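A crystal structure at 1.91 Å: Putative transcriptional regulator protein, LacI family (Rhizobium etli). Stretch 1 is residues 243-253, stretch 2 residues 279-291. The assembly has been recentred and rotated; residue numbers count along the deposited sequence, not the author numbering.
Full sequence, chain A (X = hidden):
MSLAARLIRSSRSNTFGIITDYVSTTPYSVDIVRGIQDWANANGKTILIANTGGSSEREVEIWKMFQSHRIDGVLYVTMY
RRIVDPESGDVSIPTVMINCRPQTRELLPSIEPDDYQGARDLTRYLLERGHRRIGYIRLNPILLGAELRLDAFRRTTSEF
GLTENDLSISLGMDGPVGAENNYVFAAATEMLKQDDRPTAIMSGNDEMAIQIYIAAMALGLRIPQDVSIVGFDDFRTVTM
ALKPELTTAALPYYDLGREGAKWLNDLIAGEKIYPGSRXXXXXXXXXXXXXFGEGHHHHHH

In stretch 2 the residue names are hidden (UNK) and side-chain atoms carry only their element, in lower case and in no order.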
# COMPACT_ATOMS: atom_id res chain seq x y z
N LYS A 243 17.63 1.98 4.28
CA LYS A 243 18.69 2.77 4.88
C LYS A 243 19.92 2.41 4.06
O LYS A 243 20.26 1.23 3.93
CB LYS A 243 18.92 2.38 6.34
CG LYS A 243 17.68 2.46 7.23
CD LYS A 243 17.19 3.88 7.41
CE LYS A 243 15.96 3.93 8.31
NZ LYS A 243 15.47 5.31 8.56
N PRO A 244 20.61 3.41 3.49
CA PRO A 244 20.31 4.84 3.57
C PRO A 244 18.98 5.22 2.93
O PRO A 244 18.46 4.51 2.06
CB PRO A 244 21.49 5.47 2.84
CG PRO A 244 21.78 4.47 1.77
CD PRO A 244 21.70 3.15 2.53
N GLU A 245 18.43 6.35 3.37
CA GLU A 245 17.17 6.86 2.85
C GLU A 245 17.30 6.99 1.33
O GLU A 245 18.27 7.54 0.83
CB GLU A 245 16.86 8.24 3.46
CG GLU A 245 16.52 8.20 4.94
CD GLU A 245 15.19 7.54 5.21
OE1 GLU A 245 15.04 6.34 4.90
OE2 GLU A 245 14.28 8.22 5.73
N LEU A 246 16.30 6.48 0.61
CA LEU A 246 16.30 6.48 -0.86
C LEU A 246 16.01 7.79 -1.58
O LEU A 246 14.96 8.41 -1.38
CB LEU A 246 15.30 5.43 -1.35
CG LEU A 246 15.25 5.11 -2.84
CD1 LEU A 246 16.55 4.46 -3.28
CD2 LEU A 246 14.08 4.17 -3.11
N THR A 247 16.95 8.21 -2.42
CA THR A 247 16.78 9.42 -3.21
C THR A 247 15.86 9.00 -4.35
O THR A 247 16.10 7.98 -5.00
CB THR A 247 18.13 9.92 -3.72
OG1 THR A 247 18.87 10.44 -2.60
CG2 THR A 247 17.95 11.01 -4.77
N THR A 248 14.82 9.78 -4.61
CA THR A 248 13.85 9.38 -5.63
C THR A 248 13.15 10.57 -6.29
O THR A 248 13.51 11.72 -6.06
CB THR A 248 12.78 8.45 -4.95
OG1 THR A 248 11.93 7.84 -5.93
CG2 THR A 248 11.93 9.25 -3.98
N ALA A 249 12.17 10.26 -7.13
CA ALA A 249 11.37 11.27 -7.81
C ALA A 249 9.96 11.03 -7.29
O ALA A 249 9.42 9.93 -7.44
CB ALA A 249 11.43 11.07 -9.33
N ALA A 250 9.37 12.04 -6.66
CA ALA A 250 8.05 11.87 -6.09
C ALA A 250 6.92 12.09 -7.08
O ALA A 250 6.84 13.13 -7.72
CB ALA A 250 7.88 12.81 -4.92
N LEU A 251 6.06 11.09 -7.21
CA LEU A 251 4.91 11.25 -8.08
C LEU A 251 4.03 12.17 -7.24
O LEU A 251 3.81 11.90 -6.06
CB LEU A 251 4.21 9.91 -8.32
CG LEU A 251 4.84 8.94 -9.32
CD1 LEU A 251 4.11 7.60 -9.24
CD2 LEU A 251 4.75 9.52 -10.73
N PRO A 252 3.56 13.29 -7.82
CA PRO A 252 2.71 14.26 -7.12
C PRO A 252 1.26 13.81 -6.95
O PRO A 252 0.32 14.55 -7.25
CB PRO A 252 2.84 15.50 -8.01
CG PRO A 252 2.87 14.90 -9.38
CD PRO A 252 3.83 13.73 -9.21
N TYR A 253 1.07 12.60 -6.43
CA TYR A 253 -0.26 12.05 -6.24
C TYR A 253 -1.18 12.91 -5.39
O TYR A 253 -2.30 13.20 -5.80
CB TYR A 253 -0.17 10.64 -5.63
CG TYR A 253 0.16 9.58 -6.66
CD1 TYR A 253 -0.21 9.75 -7.99
CD2 TYR A 253 0.80 8.40 -6.30
CE1 TYR A 253 0.04 8.77 -8.94
CE2 TYR A 253 1.06 7.40 -7.25
CZ TYR A 253 0.68 7.60 -8.57
OH TYR A 253 0.89 6.63 -9.52
N UNK A 279 0.08 18.65 -17.03
CA UNK A 279 1.03 17.65 -16.58
C UNK A 279 1.80 18.25 -15.41
O UNK A 279 2.46 19.29 -15.56
c UNK A 279 1.99 17.21 -17.70
c UNK A 279 1.19 16.78 -18.92
c UNK A 279 2.85 16.07 -17.22
N UNK A 280 1.71 17.62 -14.25
CA UNK A 280 2.39 18.10 -13.05
C UNK A 280 3.75 17.44 -12.87
O UNK A 280 3.88 16.22 -12.95
c UNK A 280 2.25 18.35 -10.55
c UNK A 280 1.53 17.85 -11.80
c UNK A 280 0.18 18.55 -11.95
N UNK A 281 4.77 18.25 -12.62
CA UNK A 281 6.13 17.74 -12.45
C UNK A 281 6.31 16.82 -11.25
O UNK A 281 5.54 16.86 -10.29
o UNK A 281 6.78 19.73 -11.22
c UNK A 281 7.10 18.92 -12.33
N UNK A 282 7.34 15.98 -11.32
CA UNK A 282 7.68 15.08 -10.23
C UNK A 282 8.86 15.73 -9.52
O UNK A 282 9.84 16.10 -10.15
c UNK A 282 8.11 13.72 -10.78
s UNK A 282 6.77 12.81 -11.60
N UNK A 283 8.76 15.88 -8.20
CA UNK A 283 9.82 16.50 -7.42
C UNK A 283 10.94 15.54 -7.08
O UNK A 283 10.71 14.46 -6.56
c UNK A 283 6.74 19.88 -5.19
c UNK A 283 8.27 18.23 -6.33
c UNK A 283 9.24 17.08 -6.13
c UNK A 283 7.68 18.69 -5.00
n UNK A 283 6.10 20.28 -3.91
N UNK A 284 12.18 15.94 -7.38
CA UNK A 284 13.32 15.10 -7.04
C UNK A 284 13.50 15.25 -5.53
O UNK A 284 13.66 16.36 -5.02
c UNK A 284 15.65 13.36 -7.40
c UNK A 284 15.88 14.85 -7.52
c UNK A 284 14.56 15.57 -7.78
c UNK A 284 16.85 15.16 -8.64
N UNK A 285 13.46 14.13 -4.82
CA UNK A 285 13.62 14.14 -3.36
C UNK A 285 15.01 13.60 -3.06
O UNK A 285 15.25 12.40 -3.14
c UNK A 285 11.17 13.69 -3.06
c UNK A 285 12.76 13.29 -1.16
c UNK A 285 12.57 13.24 -2.68
N UNK A 286 15.92 14.51 -2.71
CA UNK A 286 17.28 14.11 -2.42
C UNK A 286 17.45 13.61 -1.00
O UNK A 286 17.17 14.32 -0.03
c UNK A 286 19.68 14.95 -2.39
c UNK A 286 20.64 15.92 -3.04
o UNK A 286 20.28 17.12 -3.13
o UNK A 286 21.74 15.49 -3.44
c UNK A 286 18.24 15.28 -2.68
N UNK A 287 17.88 12.36 -0.88
CA UNK A 287 18.10 11.75 0.42
C UNK A 287 19.58 11.35 0.48
O UNK A 287 20.43 12.17 0.14
n UNK A 287 11.18 10.95 1.05
n UNK A 287 13.39 10.63 1.63
c UNK A 287 14.75 10.09 1.45
c UNK A 287 12.37 10.43 0.79
c UNK A 287 15.65 10.99 0.61
n UNK A 287 12.53 9.72 -0.31
c UNK A 287 17.14 10.55 0.61
N UNK A 288 19.92 10.13 0.88
CA UNK A 288 21.35 9.78 0.96
C UNK A 288 21.81 8.46 0.34
O UNK A 288 22.88 7.96 0.67
c UNK A 288 21.79 9.83 2.43
o UNK A 288 20.96 9.01 3.23
N UNK A 289 21.01 7.93 -0.58
CA UNK A 289 21.34 6.66 -1.24
C UNK A 289 22.28 6.84 -2.43
O UNK A 289 22.65 5.86 -3.09
o UNK A 289 19.39 6.81 -2.63
c UNK A 289 20.07 5.98 -1.71
N UNK A 290 22.64 8.08 -2.74
CA UNK A 290 23.55 8.34 -3.85
C UNK A 290 24.74 9.19 -3.40
O UNK A 290 24.61 10.08 -2.57
c UNK A 290 22.81 9.03 -4.98
N UNK A 291 25.91 8.90 -3.97
CA UNK A 291 27.14 9.63 -3.66
C UNK A 291 27.85 9.94 -4.97
O UNK A 291 27.52 9.37 -6.01
c UNK A 291 28.04 8.79 -2.76
O HOH W 1 19.59 7.71 5.63
O HOH W 2 21.38 10.93 -2.59
O HOH W 3 6.09 15.58 -6.88

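Position 279 has three side-chain carbons, one carrying the other two. It lies out of reach of stretch 1. This is Val279.

Position 280 has the same three-carbon fork, and it points toward stretch 1. One branch carbon lies 3.7 Å from CG of Pro252. This is Val280.

Position 281 has one carbon, then one oxygen. The side chain points away, but the backbone O lies 3.4 Å from CG of Pro252. This is Ser281.

Position 282 has one carbon, then one sulfur. The sulfur lies 3.9 Å from CD of Pro252 and 4.0 Å from CD2 of Leu251. This is Cys282.

Position 283 has four carbons in a row ending in nitrogen. The chain is extended and its end leads away. The backbone O accepts a 2.8 Å hydrogen bond from N of Ala250. This is Lys283. Water 3 joins N of Lys283 to O of Ala250, where the direct bond is weak.

Position 284 has four carbons, forked at the second. One terminal carbon comes within 3.0 Å of O of Thr248. This is Leu284, which pairs with Ala249.

Position 285 has a three-carbon fork. One branch carbon packs 3.9 Å from CB of Ala250. This is Val285. Its N donates to O of Thr248 at 2.7 Å, and its O accepts from N of Thr248 at 3.0 Å.

Position 286 has three carbons, the third carrying two oxygens. It points away from stretch 1. This is Glu286.

Position 287 has three carbons, a nitrogen, then a carbon carrying two more nitrogens. One of those end nitrogens lies 3.0 Å from O of Leu246. This is Arg287. That nitrogen, NH1, donates to O of Leu246, and N of Arg287 donates to OG1 of Thr247 at 2.8 Å.

Position 288 has one carbon and one oxygen. Water 1 links this oxygen to N of Glu245. This is Ser288, whose N donates to O of Glu245 at 3.1 Å.

Position 289 also has one carbon and one oxygen, but points toward stretch 1. The oxygen accepts from N of Thr247 at 2.8 Å. This is Ser289.

Position 290 has one carbon, set sideways to stretch 1. Water 2 joins its N to OG1 of Thr247. This is Ala290.

Position 291 has one carbon, out of reach. This is Ala291.

At the antiparallel centre, Thr248 and Val285 exchange two backbone hydrogen bonds. Beyond Val285, side chains of Thr247, Arg287 and Ser289 each bond to the opposing backbone. At the other end, Pro252 packs on Val280 and Cys282.

Stretch 2 279-291: VVSCKLVERSSAA
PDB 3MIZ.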